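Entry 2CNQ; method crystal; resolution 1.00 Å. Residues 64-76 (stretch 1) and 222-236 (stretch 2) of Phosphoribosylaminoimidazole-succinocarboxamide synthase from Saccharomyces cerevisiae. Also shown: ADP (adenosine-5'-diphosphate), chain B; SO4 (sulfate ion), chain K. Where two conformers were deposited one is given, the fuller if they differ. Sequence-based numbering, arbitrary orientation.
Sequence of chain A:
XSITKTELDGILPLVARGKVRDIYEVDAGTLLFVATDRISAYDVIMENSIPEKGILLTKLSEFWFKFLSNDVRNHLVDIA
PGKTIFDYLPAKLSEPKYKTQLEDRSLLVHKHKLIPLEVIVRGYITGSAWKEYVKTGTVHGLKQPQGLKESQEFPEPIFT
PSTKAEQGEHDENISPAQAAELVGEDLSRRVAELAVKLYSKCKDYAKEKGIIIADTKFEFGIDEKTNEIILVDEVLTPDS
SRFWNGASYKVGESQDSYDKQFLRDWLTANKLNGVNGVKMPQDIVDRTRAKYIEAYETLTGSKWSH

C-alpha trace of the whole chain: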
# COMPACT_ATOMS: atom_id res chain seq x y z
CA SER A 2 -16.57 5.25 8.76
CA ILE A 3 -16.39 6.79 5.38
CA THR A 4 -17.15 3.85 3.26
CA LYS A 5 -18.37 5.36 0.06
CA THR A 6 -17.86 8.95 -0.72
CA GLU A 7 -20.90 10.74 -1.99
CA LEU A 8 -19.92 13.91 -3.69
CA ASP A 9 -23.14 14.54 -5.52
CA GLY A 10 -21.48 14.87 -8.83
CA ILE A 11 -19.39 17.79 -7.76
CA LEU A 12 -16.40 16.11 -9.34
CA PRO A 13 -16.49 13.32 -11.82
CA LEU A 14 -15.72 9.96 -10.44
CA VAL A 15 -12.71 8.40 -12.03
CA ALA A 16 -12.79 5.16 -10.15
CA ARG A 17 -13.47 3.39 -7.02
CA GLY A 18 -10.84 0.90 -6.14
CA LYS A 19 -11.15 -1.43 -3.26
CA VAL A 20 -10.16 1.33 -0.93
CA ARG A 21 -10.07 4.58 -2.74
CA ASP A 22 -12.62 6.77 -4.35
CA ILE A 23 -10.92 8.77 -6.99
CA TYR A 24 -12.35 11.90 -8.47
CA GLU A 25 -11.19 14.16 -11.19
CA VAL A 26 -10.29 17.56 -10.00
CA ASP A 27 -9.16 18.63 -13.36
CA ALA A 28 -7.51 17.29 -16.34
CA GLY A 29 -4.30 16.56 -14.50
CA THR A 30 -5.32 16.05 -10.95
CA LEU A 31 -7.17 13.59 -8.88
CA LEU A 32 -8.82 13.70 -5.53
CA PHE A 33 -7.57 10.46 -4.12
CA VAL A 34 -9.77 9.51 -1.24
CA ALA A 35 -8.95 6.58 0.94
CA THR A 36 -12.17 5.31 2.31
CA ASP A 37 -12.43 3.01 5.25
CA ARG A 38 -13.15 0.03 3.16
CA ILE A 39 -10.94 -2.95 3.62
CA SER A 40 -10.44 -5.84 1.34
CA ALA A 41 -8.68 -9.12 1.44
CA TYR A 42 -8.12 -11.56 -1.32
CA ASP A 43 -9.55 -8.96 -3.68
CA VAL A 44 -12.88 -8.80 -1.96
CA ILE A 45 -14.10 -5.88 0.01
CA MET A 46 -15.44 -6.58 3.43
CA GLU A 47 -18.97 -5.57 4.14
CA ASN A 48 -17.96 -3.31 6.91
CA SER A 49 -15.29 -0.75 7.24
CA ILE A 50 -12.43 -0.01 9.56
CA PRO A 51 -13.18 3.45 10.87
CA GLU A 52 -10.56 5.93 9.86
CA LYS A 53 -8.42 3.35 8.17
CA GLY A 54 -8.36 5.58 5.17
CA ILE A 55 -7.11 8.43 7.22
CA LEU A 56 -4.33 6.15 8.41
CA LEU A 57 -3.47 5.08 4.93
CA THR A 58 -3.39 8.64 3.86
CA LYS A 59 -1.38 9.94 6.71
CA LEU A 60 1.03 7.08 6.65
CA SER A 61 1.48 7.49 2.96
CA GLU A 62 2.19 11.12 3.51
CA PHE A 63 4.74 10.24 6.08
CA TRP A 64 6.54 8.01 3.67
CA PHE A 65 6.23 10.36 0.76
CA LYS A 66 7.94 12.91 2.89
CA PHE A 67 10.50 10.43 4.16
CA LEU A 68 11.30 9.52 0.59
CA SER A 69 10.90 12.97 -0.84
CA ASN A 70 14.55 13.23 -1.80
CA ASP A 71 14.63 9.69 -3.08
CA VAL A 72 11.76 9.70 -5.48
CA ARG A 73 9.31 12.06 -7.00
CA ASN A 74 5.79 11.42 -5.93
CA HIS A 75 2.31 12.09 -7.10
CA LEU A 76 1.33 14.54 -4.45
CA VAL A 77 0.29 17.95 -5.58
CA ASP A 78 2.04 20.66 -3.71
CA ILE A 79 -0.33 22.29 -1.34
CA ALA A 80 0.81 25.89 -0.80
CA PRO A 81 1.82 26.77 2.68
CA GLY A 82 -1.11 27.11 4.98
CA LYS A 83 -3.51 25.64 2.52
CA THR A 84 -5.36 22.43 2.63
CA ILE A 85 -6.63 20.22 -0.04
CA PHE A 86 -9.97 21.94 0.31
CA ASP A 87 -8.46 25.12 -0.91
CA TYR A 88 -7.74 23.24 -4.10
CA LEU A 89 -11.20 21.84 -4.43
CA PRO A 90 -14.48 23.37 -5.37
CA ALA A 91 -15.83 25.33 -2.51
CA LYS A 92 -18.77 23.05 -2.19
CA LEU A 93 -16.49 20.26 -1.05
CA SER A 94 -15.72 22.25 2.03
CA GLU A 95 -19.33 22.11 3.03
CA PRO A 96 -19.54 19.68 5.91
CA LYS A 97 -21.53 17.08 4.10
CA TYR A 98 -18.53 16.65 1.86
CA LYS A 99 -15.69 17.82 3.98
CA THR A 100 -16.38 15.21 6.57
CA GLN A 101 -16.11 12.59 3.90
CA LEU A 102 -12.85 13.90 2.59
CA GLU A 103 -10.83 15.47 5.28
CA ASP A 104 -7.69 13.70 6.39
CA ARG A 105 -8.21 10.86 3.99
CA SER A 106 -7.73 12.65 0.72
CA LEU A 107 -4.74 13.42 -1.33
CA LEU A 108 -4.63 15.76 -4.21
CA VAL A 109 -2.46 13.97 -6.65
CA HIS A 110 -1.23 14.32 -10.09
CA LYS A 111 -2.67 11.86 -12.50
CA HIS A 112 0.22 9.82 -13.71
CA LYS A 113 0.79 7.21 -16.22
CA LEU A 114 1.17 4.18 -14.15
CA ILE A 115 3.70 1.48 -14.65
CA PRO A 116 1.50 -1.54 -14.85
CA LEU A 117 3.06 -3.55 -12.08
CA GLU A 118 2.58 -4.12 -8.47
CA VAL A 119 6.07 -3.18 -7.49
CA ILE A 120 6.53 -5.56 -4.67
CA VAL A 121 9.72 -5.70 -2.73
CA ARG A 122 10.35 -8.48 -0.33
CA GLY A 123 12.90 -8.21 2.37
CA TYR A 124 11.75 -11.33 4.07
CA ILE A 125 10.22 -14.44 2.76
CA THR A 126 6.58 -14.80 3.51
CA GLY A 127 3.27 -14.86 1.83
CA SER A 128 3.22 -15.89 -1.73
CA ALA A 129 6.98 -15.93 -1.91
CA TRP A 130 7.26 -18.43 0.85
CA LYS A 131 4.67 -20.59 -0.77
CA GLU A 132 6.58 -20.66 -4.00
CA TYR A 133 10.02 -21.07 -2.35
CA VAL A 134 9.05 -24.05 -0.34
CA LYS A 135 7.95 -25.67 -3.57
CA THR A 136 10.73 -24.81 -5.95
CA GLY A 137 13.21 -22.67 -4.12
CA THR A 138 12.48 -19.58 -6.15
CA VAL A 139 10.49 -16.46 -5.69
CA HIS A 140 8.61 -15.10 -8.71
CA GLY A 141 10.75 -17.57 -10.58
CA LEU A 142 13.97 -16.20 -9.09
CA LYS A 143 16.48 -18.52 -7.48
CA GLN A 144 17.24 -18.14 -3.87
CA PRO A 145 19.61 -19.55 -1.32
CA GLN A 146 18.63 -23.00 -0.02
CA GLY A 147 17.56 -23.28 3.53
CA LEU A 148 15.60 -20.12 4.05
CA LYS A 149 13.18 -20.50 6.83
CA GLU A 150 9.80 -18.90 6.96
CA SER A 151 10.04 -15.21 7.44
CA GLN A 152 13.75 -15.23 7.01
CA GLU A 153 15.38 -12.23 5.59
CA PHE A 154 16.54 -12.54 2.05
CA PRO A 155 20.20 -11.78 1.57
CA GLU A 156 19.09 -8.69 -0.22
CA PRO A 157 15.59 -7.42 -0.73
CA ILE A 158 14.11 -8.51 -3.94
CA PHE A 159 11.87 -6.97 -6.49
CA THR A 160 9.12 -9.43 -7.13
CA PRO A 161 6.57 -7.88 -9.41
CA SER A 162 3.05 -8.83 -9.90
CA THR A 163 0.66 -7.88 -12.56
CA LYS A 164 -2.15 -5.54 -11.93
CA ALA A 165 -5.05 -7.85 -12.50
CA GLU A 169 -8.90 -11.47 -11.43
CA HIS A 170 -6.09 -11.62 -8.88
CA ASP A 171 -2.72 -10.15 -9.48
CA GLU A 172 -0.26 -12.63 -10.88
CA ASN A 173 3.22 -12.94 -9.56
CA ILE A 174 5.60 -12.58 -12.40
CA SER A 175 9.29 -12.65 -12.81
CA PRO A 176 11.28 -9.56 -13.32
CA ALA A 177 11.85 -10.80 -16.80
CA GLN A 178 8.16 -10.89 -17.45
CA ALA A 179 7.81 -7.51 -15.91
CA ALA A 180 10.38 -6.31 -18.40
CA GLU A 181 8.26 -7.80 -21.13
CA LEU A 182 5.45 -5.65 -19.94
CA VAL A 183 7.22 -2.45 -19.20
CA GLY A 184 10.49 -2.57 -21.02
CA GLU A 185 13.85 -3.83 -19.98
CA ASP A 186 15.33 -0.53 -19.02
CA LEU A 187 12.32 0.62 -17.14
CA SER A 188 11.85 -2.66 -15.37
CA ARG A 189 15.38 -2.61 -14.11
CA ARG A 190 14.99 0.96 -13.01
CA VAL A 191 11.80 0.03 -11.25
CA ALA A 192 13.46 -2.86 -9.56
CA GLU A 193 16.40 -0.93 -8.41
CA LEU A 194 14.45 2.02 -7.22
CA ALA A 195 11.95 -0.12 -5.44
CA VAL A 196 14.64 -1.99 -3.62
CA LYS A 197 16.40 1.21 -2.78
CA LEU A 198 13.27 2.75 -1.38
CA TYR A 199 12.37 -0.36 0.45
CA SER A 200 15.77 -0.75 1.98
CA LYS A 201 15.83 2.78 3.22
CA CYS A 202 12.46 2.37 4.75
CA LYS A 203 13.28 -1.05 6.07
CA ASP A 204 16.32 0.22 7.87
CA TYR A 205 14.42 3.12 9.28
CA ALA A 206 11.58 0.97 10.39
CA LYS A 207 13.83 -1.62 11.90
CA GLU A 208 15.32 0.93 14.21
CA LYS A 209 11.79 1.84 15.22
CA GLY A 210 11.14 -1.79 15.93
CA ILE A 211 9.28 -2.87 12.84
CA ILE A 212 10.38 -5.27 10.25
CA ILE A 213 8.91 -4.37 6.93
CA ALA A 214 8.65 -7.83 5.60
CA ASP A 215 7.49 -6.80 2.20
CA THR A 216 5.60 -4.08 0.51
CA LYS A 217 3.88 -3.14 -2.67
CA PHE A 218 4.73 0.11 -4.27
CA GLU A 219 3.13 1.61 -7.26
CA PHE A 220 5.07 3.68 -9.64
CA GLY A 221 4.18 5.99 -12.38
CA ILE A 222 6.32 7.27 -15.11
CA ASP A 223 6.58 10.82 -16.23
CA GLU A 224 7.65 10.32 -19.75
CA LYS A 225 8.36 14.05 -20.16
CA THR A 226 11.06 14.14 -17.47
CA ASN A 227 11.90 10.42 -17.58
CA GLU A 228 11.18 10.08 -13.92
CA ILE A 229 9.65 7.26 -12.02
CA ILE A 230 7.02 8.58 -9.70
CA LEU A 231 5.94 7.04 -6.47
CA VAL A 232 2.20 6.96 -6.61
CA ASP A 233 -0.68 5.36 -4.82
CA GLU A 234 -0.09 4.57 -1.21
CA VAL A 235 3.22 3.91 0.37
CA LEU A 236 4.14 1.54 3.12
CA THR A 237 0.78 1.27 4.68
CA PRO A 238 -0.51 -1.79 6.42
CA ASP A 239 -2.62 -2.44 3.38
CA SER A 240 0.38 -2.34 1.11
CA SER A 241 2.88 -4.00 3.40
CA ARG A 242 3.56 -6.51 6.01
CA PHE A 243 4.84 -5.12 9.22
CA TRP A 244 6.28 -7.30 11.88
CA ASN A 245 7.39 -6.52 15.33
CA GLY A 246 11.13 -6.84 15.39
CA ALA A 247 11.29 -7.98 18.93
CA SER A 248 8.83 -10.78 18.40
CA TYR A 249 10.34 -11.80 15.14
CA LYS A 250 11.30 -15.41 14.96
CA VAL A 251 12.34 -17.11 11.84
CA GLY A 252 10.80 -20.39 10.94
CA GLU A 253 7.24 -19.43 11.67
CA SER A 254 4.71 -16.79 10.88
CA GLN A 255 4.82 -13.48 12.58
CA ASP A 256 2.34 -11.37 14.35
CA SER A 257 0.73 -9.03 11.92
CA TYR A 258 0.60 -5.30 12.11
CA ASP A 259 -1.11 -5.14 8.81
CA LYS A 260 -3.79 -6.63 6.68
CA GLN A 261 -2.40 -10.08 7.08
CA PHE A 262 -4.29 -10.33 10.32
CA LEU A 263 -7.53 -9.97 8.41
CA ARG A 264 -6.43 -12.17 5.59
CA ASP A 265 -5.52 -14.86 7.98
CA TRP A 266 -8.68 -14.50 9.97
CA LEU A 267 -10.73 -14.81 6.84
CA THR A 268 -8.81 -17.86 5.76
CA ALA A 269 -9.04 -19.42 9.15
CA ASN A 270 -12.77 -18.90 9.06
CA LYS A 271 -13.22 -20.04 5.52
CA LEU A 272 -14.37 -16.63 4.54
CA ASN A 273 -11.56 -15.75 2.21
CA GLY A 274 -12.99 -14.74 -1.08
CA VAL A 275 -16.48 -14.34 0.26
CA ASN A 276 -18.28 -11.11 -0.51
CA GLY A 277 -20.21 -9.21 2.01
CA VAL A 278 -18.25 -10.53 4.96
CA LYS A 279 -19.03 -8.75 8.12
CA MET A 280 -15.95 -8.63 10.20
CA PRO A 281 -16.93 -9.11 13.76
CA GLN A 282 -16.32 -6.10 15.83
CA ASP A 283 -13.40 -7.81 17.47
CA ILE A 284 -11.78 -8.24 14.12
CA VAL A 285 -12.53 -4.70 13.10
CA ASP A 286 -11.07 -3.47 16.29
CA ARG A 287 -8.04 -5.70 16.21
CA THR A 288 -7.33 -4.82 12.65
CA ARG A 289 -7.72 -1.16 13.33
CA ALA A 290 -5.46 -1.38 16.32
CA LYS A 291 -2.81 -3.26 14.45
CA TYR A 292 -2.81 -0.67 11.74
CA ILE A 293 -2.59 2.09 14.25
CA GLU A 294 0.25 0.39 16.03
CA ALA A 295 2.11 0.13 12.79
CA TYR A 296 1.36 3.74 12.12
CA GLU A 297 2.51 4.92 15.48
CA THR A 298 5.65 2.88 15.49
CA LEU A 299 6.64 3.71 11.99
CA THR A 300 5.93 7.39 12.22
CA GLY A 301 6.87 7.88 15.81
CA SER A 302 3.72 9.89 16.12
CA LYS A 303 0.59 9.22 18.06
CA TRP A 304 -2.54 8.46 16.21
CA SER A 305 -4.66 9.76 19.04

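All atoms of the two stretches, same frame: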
# COMPACT_ATOMS: atom_id res chain seq x y z
N TRP A 64 5.53 8.62 4.49
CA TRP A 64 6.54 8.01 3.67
C TRP A 64 6.88 8.83 2.47
O TRP A 64 8.03 8.85 2.06
CB TRP A 64 6.13 6.64 3.26
CG TRP A 64 6.06 5.68 4.36
CD1 TRP A 64 4.96 5.09 4.80
CD2 TRP A 64 7.14 5.14 5.12
NE1 TRP A 64 5.25 4.22 5.82
CE2 TRP A 64 6.60 4.21 6.00
CE3 TRP A 64 8.51 5.36 5.14
CZ2 TRP A 64 7.37 3.45 6.84
CZ3 TRP A 64 9.27 4.60 5.99
CH2 TRP A 64 8.71 3.68 6.83
N PHE A 65 5.91 9.50 1.87
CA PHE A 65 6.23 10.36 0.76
C PHE A 65 7.24 11.39 1.19
O PHE A 65 8.16 11.70 0.47
CB PHE A 65 4.99 11.04 0.22
CG PHE A 65 4.14 10.18 -0.64
CD1 PHE A 65 4.67 9.56 -1.74
CD2 PHE A 65 2.79 10.05 -0.40
CE1 PHE A 65 3.87 8.81 -2.56
CE2 PHE A 65 2.00 9.30 -1.21
CZ PHE A 65 2.55 8.67 -2.27
N LYS A 66 7.05 11.92 2.39
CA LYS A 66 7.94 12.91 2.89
C LYS A 66 9.28 12.30 3.22
O LYS A 66 10.31 12.89 2.96
CB LYS A 66 7.30 13.53 4.11
CG LYS A 66 8.15 14.62 4.74
CD LYS A 66 7.49 15.24 5.94
CE LYS A 66 6.19 15.96 5.61
NZ LYS A 66 6.32 17.03 4.59
N PHE A 67 9.28 11.11 3.82
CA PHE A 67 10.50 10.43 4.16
C PHE A 67 11.34 10.16 2.93
O PHE A 67 12.56 10.21 2.97
CB PHE A 67 10.15 9.14 4.85
CG PHE A 67 11.31 8.34 5.28
CD1 PHE A 67 12.04 8.68 6.38
CD2 PHE A 67 11.65 7.20 4.61
CE1 PHE A 67 13.11 7.89 6.77
CE2 PHE A 67 12.70 6.43 5.00
CZ PHE A 67 13.43 6.77 6.06
N LEU A 68 10.66 9.87 1.84
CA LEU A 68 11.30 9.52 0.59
C LEU A 68 11.36 10.67 -0.36
O LEU A 68 11.64 10.48 -1.52
CB LEU A 68 10.55 8.37 -0.04
CG LEU A 68 10.59 7.12 0.78
CD1 LEU A 68 9.72 6.09 0.12
CD2 LEU A 68 11.99 6.60 0.97
N SER A 69 11.10 11.87 0.09
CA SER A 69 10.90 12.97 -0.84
C SER A 69 12.15 13.28 -1.63
O SER A 69 12.04 13.75 -2.74
CB SER A 69 10.41 14.21 -0.14
OG SER A 69 11.39 14.64 0.76
N ASN A 70 13.31 13.03 -1.07
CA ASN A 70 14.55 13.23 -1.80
C ASN A 70 14.98 12.03 -2.58
O ASN A 70 15.94 12.10 -3.32
CB ASN A 70 15.66 13.62 -0.85
CG ASN A 70 15.41 14.94 -0.20
OD1 ASN A 70 14.86 15.84 -0.83
ND2 ASN A 70 15.78 15.06 1.07
N ASP A 71 14.28 10.93 -2.45
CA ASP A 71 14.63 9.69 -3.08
C ASP A 71 13.83 9.43 -4.30
O ASP A 71 14.29 8.71 -5.17
CB ASP A 71 14.41 8.55 -2.11
CG ASP A 71 15.19 8.75 -0.87
OD1 ASP A 71 16.41 8.75 -0.98
OD2 ASP A 71 14.58 8.95 0.18
N VAL A 72 12.63 9.97 -4.38
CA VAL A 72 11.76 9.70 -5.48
C VAL A 72 10.72 10.78 -5.55
O VAL A 72 10.22 11.23 -4.54
CB VAL A 72 11.14 8.31 -5.36
CG1 VAL A 72 10.24 8.23 -4.16
CG2 VAL A 72 10.46 7.90 -6.60
N ARG A 73 10.43 11.21 -6.75
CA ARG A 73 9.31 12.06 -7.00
C ARG A 73 8.05 11.33 -6.66
O ARG A 73 7.99 10.14 -6.84
CB ARG A 73 9.21 12.45 -8.46
CG ARG A 73 10.18 13.53 -8.87
CD ARG A 73 9.91 13.97 -10.29
NE ARG A 73 8.53 14.44 -10.43
CZ ARG A 73 7.91 14.61 -11.59
NH1 ARG A 73 8.55 14.38 -12.72
NH2 ARG A 73 6.66 15.01 -11.62
N ASN A 74 7.04 12.05 -6.23
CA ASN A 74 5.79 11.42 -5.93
C ASN A 74 4.64 12.15 -6.55
O ASN A 74 4.79 13.21 -7.10
CB ASN A 74 5.63 11.24 -4.44
CG ASN A 74 5.52 12.55 -3.74
OD1 ASN A 74 4.65 13.35 -4.07
ND2 ASN A 74 6.39 12.79 -2.80
N HIS A 75 3.48 11.56 -6.45
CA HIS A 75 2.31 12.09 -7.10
C HIS A 75 1.62 13.19 -6.36
O HIS A 75 0.64 13.71 -6.85
CB HIS A 75 1.30 11.01 -7.42
CG HIS A 75 0.68 10.33 -6.29
ND1 HIS A 75 -0.43 9.57 -6.51
CD2 HIS A 75 0.96 10.27 -4.98
CE1 HIS A 75 -0.80 9.06 -5.37
NE2 HIS A 75 0.02 9.46 -4.43
N LEU A 76 2.07 13.55 -5.18
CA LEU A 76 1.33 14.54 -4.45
C LEU A 76 1.40 15.87 -5.16
O LEU A 76 2.44 16.27 -5.62
CB LEU A 76 1.92 14.73 -3.09
CG LEU A 76 1.91 13.52 -2.21
CD1 LEU A 76 2.59 13.84 -0.91
CD2 LEU A 76 0.50 13.00 -2.00
N ILE A 222 5.22 6.85 -14.30
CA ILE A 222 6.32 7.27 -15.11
C ILE A 222 5.92 8.56 -15.73
O ILE A 222 4.89 8.68 -16.35
CB ILE A 222 6.69 6.19 -16.14
CG1 ILE A 222 7.87 6.63 -16.99
CG2 ILE A 222 5.51 5.78 -17.01
CD1 ILE A 222 9.15 6.64 -16.28
N ASP A 223 6.75 9.55 -15.56
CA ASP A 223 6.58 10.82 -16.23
C ASP A 223 7.49 10.77 -17.40
O ASP A 223 8.71 10.94 -17.29
CB ASP A 223 6.98 11.96 -15.32
CG ASP A 223 6.85 13.28 -16.00
OD1 ASP A 223 6.79 13.31 -17.25
OD2 ASP A 223 6.80 14.28 -15.29
N GLU A 224 6.87 10.52 -18.54
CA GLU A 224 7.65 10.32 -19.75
C GLU A 224 8.24 11.63 -20.29
O GLU A 224 9.12 11.59 -21.15
CB GLU A 224 6.83 9.53 -20.78
CG GLU A 224 6.10 8.35 -20.14
CD GLU A 224 5.85 7.19 -21.08
OE1 GLU A 224 6.80 6.41 -21.33
OE2 GLU A 224 4.70 7.03 -21.52
N LYS A 225 7.81 12.76 -19.76
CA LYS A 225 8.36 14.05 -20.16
C LYS A 225 9.70 14.31 -19.50
O LYS A 225 10.62 14.83 -20.13
CB LYS A 225 7.39 15.18 -19.84
CG LYS A 225 6.01 15.02 -20.47
CD LYS A 225 5.10 16.20 -20.39
CE LYS A 225 3.80 16.04 -21.15
NZ LYS A 225 4.54 18.54 -19.93
N THR A 226 9.83 13.95 -18.22
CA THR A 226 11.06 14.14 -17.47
C THR A 226 11.88 12.84 -17.32
O THR A 226 12.97 12.84 -16.76
CB THR A 226 10.73 14.68 -16.07
OG1 THR A 226 9.89 13.73 -15.41
CG2 THR A 226 10.00 16.01 -16.15
N ASN A 227 11.33 11.74 -17.80
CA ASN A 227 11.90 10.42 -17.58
C ASN A 227 12.19 10.17 -16.12
O ASN A 227 13.21 9.60 -15.74
CB ASN A 227 13.15 10.19 -18.38
CG ASN A 227 13.51 8.73 -18.45
OD1 ASN A 227 12.66 7.85 -18.37
ND2 ASN A 227 14.79 8.47 -18.66
N GLU A 228 11.11 10.39 -15.35
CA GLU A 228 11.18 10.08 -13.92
C GLU A 228 10.15 9.11 -13.50
O GLU A 228 9.02 9.28 -13.85
CB GLU A 228 11.06 11.40 -13.15
CG GLU A 228 12.29 12.33 -13.36
CD GLU A 228 12.15 13.64 -12.65
OE1 GLU A 228 12.89 13.87 -11.68
OE2 GLU A 228 11.27 14.43 -13.05
N ILE A 229 10.55 8.14 -12.70
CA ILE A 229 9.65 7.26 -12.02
C ILE A 229 9.06 8.06 -10.88
O ILE A 229 9.73 8.84 -10.22
CB ILE A 229 10.36 6.03 -11.55
CG1 ILE A 229 10.83 5.23 -12.75
CG2 ILE A 229 9.46 5.20 -10.70
CD1 ILE A 229 11.75 4.10 -12.39
N ILE A 230 7.77 7.86 -10.67
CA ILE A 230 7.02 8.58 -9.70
C ILE A 230 6.46 7.58 -8.74
O ILE A 230 5.86 6.60 -9.13
CB ILE A 230 5.83 9.30 -10.35
CG1 ILE A 230 6.24 10.06 -11.59
CG2 ILE A 230 5.16 10.19 -9.36
CD1 ILE A 230 7.18 11.11 -11.37
N LEU A 231 6.59 7.85 -7.46
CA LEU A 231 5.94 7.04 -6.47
C LEU A 231 4.52 7.52 -6.35
O LEU A 231 4.27 8.68 -6.11
CB LEU A 231 6.70 7.22 -5.17
CG LEU A 231 6.28 6.27 -4.06
CD1 LEU A 231 6.54 4.85 -4.41
CD2 LEU A 231 7.05 6.64 -2.82
N VAL A 232 3.60 6.62 -6.58
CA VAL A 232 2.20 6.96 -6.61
C VAL A 232 1.46 6.13 -5.59
O VAL A 232 2.04 5.49 -4.73
CB VAL A 232 1.61 6.81 -8.01
CG1 VAL A 232 2.40 7.63 -8.99
CG2 VAL A 232 1.55 5.39 -8.45
N ASP A 233 0.15 6.20 -5.63
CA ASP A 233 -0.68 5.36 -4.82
C ASP A 233 -0.41 5.60 -3.35
O ASP A 233 -0.32 6.74 -2.94
CB ASP A 233 -0.58 3.91 -5.25
CG ASP A 233 -1.71 3.09 -4.78
OD1 ASP A 233 -2.83 3.29 -5.28
OD2 ASP A 233 -1.46 2.23 -3.91
N GLU A 234 -0.41 4.54 -2.60
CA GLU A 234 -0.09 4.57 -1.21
C GLU A 234 1.27 3.95 -1.01
O GLU A 234 1.74 3.18 -1.81
CB GLU A 234 -1.13 3.84 -0.38
CG GLU A 234 -1.07 2.35 -0.55
CD GLU A 234 -2.12 1.64 0.23
OE1 GLU A 234 -2.52 0.56 -0.26
OE2 GLU A 234 -2.52 2.11 1.29
N VAL A 235 1.86 4.31 0.10
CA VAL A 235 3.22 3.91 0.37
C VAL A 235 3.29 3.39 1.77
O VAL A 235 2.97 4.09 2.71
CB VAL A 235 4.16 5.08 0.20
CG1 VAL A 235 5.56 4.61 0.45
CG2 VAL A 235 4.02 5.70 -1.15
N LEU A 236 3.75 2.16 1.87
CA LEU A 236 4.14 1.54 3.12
C LEU A 236 3.06 1.74 4.15
O LEU A 236 3.28 2.15 5.28
CB LEU A 236 5.49 2.03 3.56
CG LEU A 236 6.59 1.37 2.77
CD1 LEU A 236 7.84 2.20 2.82
CD2 LEU A 236 6.86 -0.02 3.31
PB ADP B . -7.07 -1.00 -5.94
O1B ADP B . -5.94 -1.27 -5.06
O2B ADP B . -6.77 -1.30 -7.35
O3B ADP B . -8.35 -1.60 -5.62
PA ADP B . -7.25 1.57 -4.71
O1A ADP B . -5.99 1.42 -3.99
O2A ADP B . -8.51 1.50 -3.98
O3A ADP B . -7.31 0.57 -5.93
O5' ADP B . -7.29 2.92 -5.50
C5' ADP B . -6.16 3.57 -6.07
C4' ADP B . -6.22 3.44 -7.56
O4' ADP B . -5.61 4.61 -8.08
C3' ADP B . -5.43 2.29 -8.11
O3' ADP B . -5.93 1.91 -9.36
C2' ADP B . -4.08 2.92 -8.33
O2' ADP B . -3.27 2.22 -9.22
C1' ADP B . -4.48 4.24 -8.85
N9 ADP B . -3.52 5.30 -8.72
C8 ADP B . -2.70 5.51 -7.70
N7 ADP B . -2.01 6.62 -7.82
C5 ADP B . -2.41 7.14 -8.99
C6 ADP B . -2.10 8.32 -9.70
N6 ADP B . -1.24 9.20 -9.23
N1 ADP B . -2.63 8.51 -10.91
C2 ADP B . -3.53 7.64 -11.36
N3 ADP B . -3.97 6.55 -10.75
C4 ADP B . -3.39 6.31 -9.57
S SO4 K . 4.04 18.49 -15.91
O1 SO4 K . 3.67 17.37 -16.75
O2 SO4 K . 5.22 18.13 -15.13
O3 SO4 K . 4.31 19.67 -16.75
O4 SO4 K . 2.96 18.78 -14.97
O HOH W 1 11.80 10.00 -9.01

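Contact between residues 64-76 and 222-236 of the yeast synthase, stretches whose touching residues are at least 150 apart in sequence and that bury 790 Å² between them. Their backbones meet in a short parallel pairing at Asn74 and Leu231, whose CA atoms lie 4.4 Å apart. Leu231 N donates to Arg73 O (2.8 Å, nearly linear at 172°), and His75 N returns a weak, bent bond to Leu231 O (3.0 Å). Leu231 O also lies 3.1 Å from Asn74 CA, a CA-H...O contact. A water bridges the start of this pairing, accepting from Arg73 N (2.9 Å) and donating to Ile229 O (2.7 Å).

Leu231 and Asn74 direct their CB atoms to the same face of the sheet, but their side chains then part. Leu231 (chi1 t, chi2 p) runs into an apolar pocket lined by the helix and the loop after it: its CG is 3.8 Å from Phe65 CE1, and its CD2 is 4.0 Å from Leu68 CD1 and 3.8 Å from Val72 CG1. Asn74 (chi1 p) leads its end away and turns back on its own stretch, where OD1 accepts from Leu76 N (2.8 Å).

Arg73 (m, t, p) is extended except for its chi3 turn, and its end comes nearer the second stretch than its CA-to-CB direction suggests. NH1 forms salt bridges with Asp223 OD2 (3.1 Å) and Glu228 OE2 (2.7 Å), both acceptors lying near the guanidinium plane, while Ile230 CD1 covers one face, 3.6 Å from Arg73 CZ. The acids are held in turn: Thr226 OG1 donates to Glu228 OE2 (2.8 Å), and Asp223 OD1 accepts from Lys225 N (2.8 Å). NE and NH2 of Arg73 are satisfied elsewhere in the structure.

On the helix, Trp64 (chi1 m) points toward the second stretch. Leu236 CB sits over its five-membered ring, 3.3 Å from Trp64 CD1, while Trp64 NE1 makes a weak bond to Leu236 O (2.9 Å, 120°). Phe65 (chi1 m) starts sideways, yet its ring reaches across: Val235 CG2 lies over one face, 3.4 Å from Phe65 CE1, and Asp233 O approaches the edge, 3.5 Å from Phe65 CZ. Val235 (chi1 t) thus serves both aromatics, its CG1 packing 3.5 Å from Trp64 CB.

His75 (chi1 p) lays its ring against the strand, with Val232 CA over one face, 3.7 Å from His75 ND1. This leaves ND1 free to accept from ADP N6 (2.9 Å), while Asp233 N donates weakly to ADP N7 (3.1 Å), so both stretches hold the adenine.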